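Local coordinates for protein arginine decarboxylase (Campylobacter jejuni subsp. jejuni, PDB 3NZP) that probably catalyses the pyridoxal-phosphate-dependent decarboxylation of arginine to agmatine, a step in polyamine biosynthesis, at residues 147-158 against 173-183. Sequence-based numbering, arbitrary orientation.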
# COMPACT_ATOMS: atom_id res chain seq x y z
N ALA B 147 -8.32 -7.69 -32.49
CA ALA B 147 -8.13 -8.78 -33.42
C ALA B 147 -8.24 -8.25 -34.85
O ALA B 147 -7.40 -8.55 -35.70
CB ALA B 147 -9.18 -9.85 -33.19
N GLU B 148 -9.28 -7.45 -35.08
CA GLU B 148 -9.57 -6.85 -36.38
C GLU B 148 -8.45 -5.92 -36.78
O GLU B 148 -8.18 -5.70 -37.95
CB GLU B 148 -10.91 -6.10 -36.30
CG GLU B 148 -12.04 -7.02 -35.86
CD GLU B 148 -13.23 -6.28 -35.26
OE1 GLU B 148 -13.11 -5.06 -35.01
OE2 GLU B 148 -14.28 -6.94 -35.03
N MSE B 149 -7.79 -5.38 -35.77
CA MSE B 149 -6.70 -4.45 -35.94
C MSE B 149 -5.46 -5.17 -36.44
O MSE B 149 -4.49 -4.53 -36.86
CB MSE B 149 -6.41 -3.83 -34.59
CG MSE B 149 -5.51 -2.64 -34.59
SE MSE B 149 -5.56 -1.94 -32.79
CE MSE B 149 -7.47 -1.37 -32.77
N GLY B 150 -5.50 -6.50 -36.38
CA GLY B 150 -4.38 -7.32 -36.82
C GLY B 150 -3.50 -7.88 -35.71
O GLY B 150 -2.44 -8.44 -35.97
N HIS B 151 -3.95 -7.75 -34.46
CA HIS B 151 -3.18 -8.23 -33.32
C HIS B 151 -3.39 -9.69 -32.99
O HIS B 151 -4.42 -10.27 -33.29
CB HIS B 151 -3.51 -7.41 -32.07
CG HIS B 151 -2.53 -6.32 -31.79
ND1 HIS B 151 -2.92 -5.05 -31.40
CD2 HIS B 151 -1.18 -6.30 -31.85
CE1 HIS B 151 -1.85 -4.30 -31.22
NE2 HIS B 151 -0.78 -5.04 -31.49
N ASN B 152 -2.39 -10.29 -32.36
CA ASN B 152 -2.50 -11.68 -31.97
C ASN B 152 -3.04 -11.72 -30.54
O ASN B 152 -2.30 -12.02 -29.61
CB ASN B 152 -1.13 -12.31 -32.04
CG ASN B 152 -1.15 -13.75 -31.65
OD1 ASN B 152 -0.11 -14.41 -31.65
ND2 ASN B 152 -2.33 -14.27 -31.31
N ILE B 153 -4.32 -11.42 -30.37
CA ILE B 153 -4.91 -11.38 -29.04
C ILE B 153 -5.66 -12.65 -28.65
O ILE B 153 -6.27 -13.31 -29.49
CB ILE B 153 -5.84 -10.15 -28.89
CG1 ILE B 153 -6.34 -10.04 -27.45
CG2 ILE B 153 -7.01 -10.25 -29.84
CD1 ILE B 153 -7.13 -8.77 -27.16
N THR B 154 -5.58 -13.00 -27.37
CA THR B 154 -6.25 -14.18 -26.81
C THR B 154 -7.03 -13.76 -25.58
O THR B 154 -6.45 -13.23 -24.63
CB THR B 154 -5.22 -15.27 -26.37
OG1 THR B 154 -4.50 -15.77 -27.51
CG2 THR B 154 -5.92 -16.44 -25.68
N LEU B 155 -8.33 -13.99 -25.58
CA LEU B 155 -9.16 -13.66 -24.42
C LEU B 155 -9.28 -14.88 -23.53
O LEU B 155 -9.86 -15.89 -23.93
CB LEU B 155 -10.56 -13.24 -24.86
CG LEU B 155 -10.86 -11.75 -25.03
CD1 LEU B 155 -9.65 -10.99 -25.51
CD2 LEU B 155 -12.01 -11.60 -25.98
N THR B 156 -8.73 -14.80 -22.33
CA THR B 156 -8.80 -15.93 -21.41
C THR B 156 -10.07 -15.85 -20.55
O THR B 156 -10.23 -14.92 -19.75
CB THR B 156 -7.56 -15.96 -20.50
OG1 THR B 156 -6.38 -16.11 -21.29
CG2 THR B 156 -7.66 -17.10 -19.51
N ILE B 157 -10.98 -16.82 -20.72
CA ILE B 157 -12.24 -16.88 -19.98
C ILE B 157 -12.04 -17.28 -18.52
O ILE B 157 -11.31 -18.21 -18.22
CB ILE B 157 -13.24 -17.91 -20.63
CG1 ILE B 157 -13.91 -17.28 -21.84
CG2 ILE B 157 -14.32 -18.33 -19.65
CD1 ILE B 157 -12.96 -17.05 -22.98
N GLU B 158 -12.71 -16.57 -17.62
CA GLU B 158 -12.61 -16.85 -16.19
C GLU B 158 -13.83 -17.65 -15.75
O GLU B 158 -13.80 -18.33 -14.73
CB GLU B 158 -12.55 -15.54 -15.41
CG GLU B 158 -11.50 -14.56 -15.90
CD GLU B 158 -10.09 -15.04 -15.64
OE1 GLU B 158 -9.86 -15.54 -14.51
OE2 GLU B 158 -9.23 -14.93 -16.54
N ARG B 173 -19.86 -9.10 -34.42
CA ARG B 173 -18.74 -8.35 -34.98
C ARG B 173 -18.46 -8.78 -36.42
O ARG B 173 -19.37 -9.08 -37.18
CB ARG B 173 -17.48 -8.55 -34.14
CG ARG B 173 -17.62 -8.14 -32.70
CD ARG B 173 -17.68 -6.65 -32.57
NE ARG B 173 -16.49 -6.03 -33.13
CZ ARG B 173 -16.19 -4.74 -32.99
NH1 ARG B 173 -17.00 -3.95 -32.30
NH2 ARG B 173 -15.08 -4.25 -33.52
N PHE B 174 -17.19 -8.81 -36.79
CA PHE B 174 -16.83 -9.19 -38.14
C PHE B 174 -16.10 -10.52 -38.21
O PHE B 174 -16.11 -11.30 -37.25
CB PHE B 174 -15.96 -8.10 -38.75
CG PHE B 174 -16.47 -6.73 -38.49
CD1 PHE B 174 -17.74 -6.35 -38.92
CD2 PHE B 174 -15.70 -5.81 -37.79
CE1 PHE B 174 -18.24 -5.08 -38.65
CE2 PHE B 174 -16.18 -4.54 -37.52
CZ PHE B 174 -17.46 -4.17 -37.95
N LYS B 175 -15.47 -10.78 -39.34
CA LYS B 175 -14.75 -12.03 -39.55
C LYS B 175 -13.65 -12.24 -38.53
O LYS B 175 -13.62 -13.26 -37.84
CB LYS B 175 -14.15 -12.07 -40.96
CG LYS B 175 -13.53 -13.41 -41.36
CD LYS B 175 -14.60 -14.48 -41.67
CE LYS B 175 -13.96 -15.80 -42.11
NZ LYS B 175 -13.12 -16.42 -41.04
N PRO B 176 -12.72 -11.28 -38.39
CA PRO B 176 -11.63 -11.42 -37.42
C PRO B 176 -12.11 -11.58 -35.98
O PRO B 176 -12.79 -10.70 -35.43
CB PRO B 176 -10.81 -10.13 -37.62
CG PRO B 176 -11.14 -9.73 -39.04
CD PRO B 176 -12.63 -9.99 -39.11
N LYS B 177 -11.79 -12.72 -35.38
CA LYS B 177 -12.17 -12.97 -34.00
C LYS B 177 -10.96 -13.34 -33.16
O LYS B 177 -10.02 -13.97 -33.65
CB LYS B 177 -13.26 -14.05 -33.91
CG LYS B 177 -13.41 -14.93 -35.15
CD LYS B 177 -14.59 -15.91 -35.05
CE LYS B 177 -15.93 -15.20 -34.92
NZ LYS B 177 -16.23 -14.29 -36.08
N PRO B 178 -10.96 -12.93 -31.89
CA PRO B 178 -9.83 -13.24 -31.01
C PRO B 178 -9.74 -14.71 -30.65
O PRO B 178 -10.69 -15.48 -30.84
CB PRO B 178 -10.10 -12.36 -29.80
CG PRO B 178 -11.59 -12.29 -29.75
CD PRO B 178 -11.98 -12.13 -31.19
N ASN B 179 -8.58 -15.11 -30.16
CA ASN B 179 -8.37 -16.48 -29.75
C ASN B 179 -8.95 -16.61 -28.37
O ASN B 179 -8.88 -15.69 -27.56
CB ASN B 179 -6.89 -16.79 -29.70
CG ASN B 179 -6.36 -17.19 -31.03
OD1 ASN B 179 -5.14 -17.21 -31.25
ND2 ASN B 179 -7.28 -17.53 -31.95
N ILE B 180 -9.52 -17.77 -28.09
CA ILE B 180 -10.12 -18.01 -26.79
C ILE B 180 -9.21 -18.83 -25.89
O ILE B 180 -8.64 -19.83 -26.31
CB ILE B 180 -11.46 -18.72 -26.97
CG1 ILE B 180 -12.44 -17.79 -27.70
CG2 ILE B 180 -11.98 -19.16 -25.62
CD1 ILE B 180 -13.79 -18.42 -28.01
N GLY B 181 -9.05 -18.40 -24.64
CA GLY B 181 -8.22 -19.14 -23.71
C GLY B 181 -9.06 -19.56 -22.52
O GLY B 181 -9.98 -18.84 -22.14
N LEU B 182 -8.78 -20.73 -21.94
CA LEU B 182 -9.57 -21.17 -20.78
C LEU B 182 -8.70 -21.27 -19.53
O LEU B 182 -7.71 -21.99 -19.53
CB LEU B 182 -10.23 -22.52 -21.05
CG LEU B 182 -11.25 -22.60 -22.19
CD1 LEU B 182 -11.89 -23.97 -22.20
CD2 LEU B 182 -12.32 -21.54 -22.00
N ARG B 183 -9.05 -20.53 -18.49
CA ARG B 183 -8.29 -20.56 -17.25
C ARG B 183 -8.75 -21.77 -16.44
O ARG B 183 -9.90 -21.84 -16.01
CB ARG B 183 -8.52 -19.29 -16.43
CG ARG B 183 -7.67 -19.22 -15.19
CD ARG B 183 -7.99 -18.01 -14.36
NE ARG B 183 -7.11 -17.91 -13.20
CZ ARG B 183 -7.27 -17.05 -12.20
NH1 ARG B 183 -6.40 -17.05 -11.19
NH2 ARG B 183 -8.29 -16.18 -12.19
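Neighbouring parallel strands of the TIM barrel that carries the pyridoxal phosphate site pair here, T154-I157 in register with N179-L182, joined through helix 160-170 as a right-handed beta-alpha-beta crossover. Five backbone hydrogen bonds alternate along the seam, beginning with N179 N to I153 O (3.0 Å) and ending with R183 N to I157 O, with L155, G181 and I157 supplying the bonds between. The strands come closest at T156 and G181, whose CA atoms are 4.0 Å apart; G181 presents no side chain there, and CG2 of T154 lies 3.8 Å from G181 N, while OG1 of T154 meets N179 CB on the same face. The face bearing L155, I157, I180 and L182 is apolar. CD1 of I157 touches I180 CG2, L155 CD2 lies 3.9 Å from P178 CG, and L155 and I157 also pack on I166 of helix 160-170. P178 also receives CG2 of I153 on CB, the two side chains running alongside each other. On helix 137-148, the carboxylate of E148 lies nearly coplanar with the R173 guanidinium; NE of R173 meets the syn lone pair of OE2 at 3.1 Å. E595 of the second subunit also pairs with R173, placing this salt bridge at the dimer interface. At the cofactor end, CG anti to the backbone N (chi1 -175°) and an extended chain carry the R183 guanidinium, close to H233, out to E158, where NH2 donates in plane to OE1, 2.9 Å away, nearly along its C-O axis.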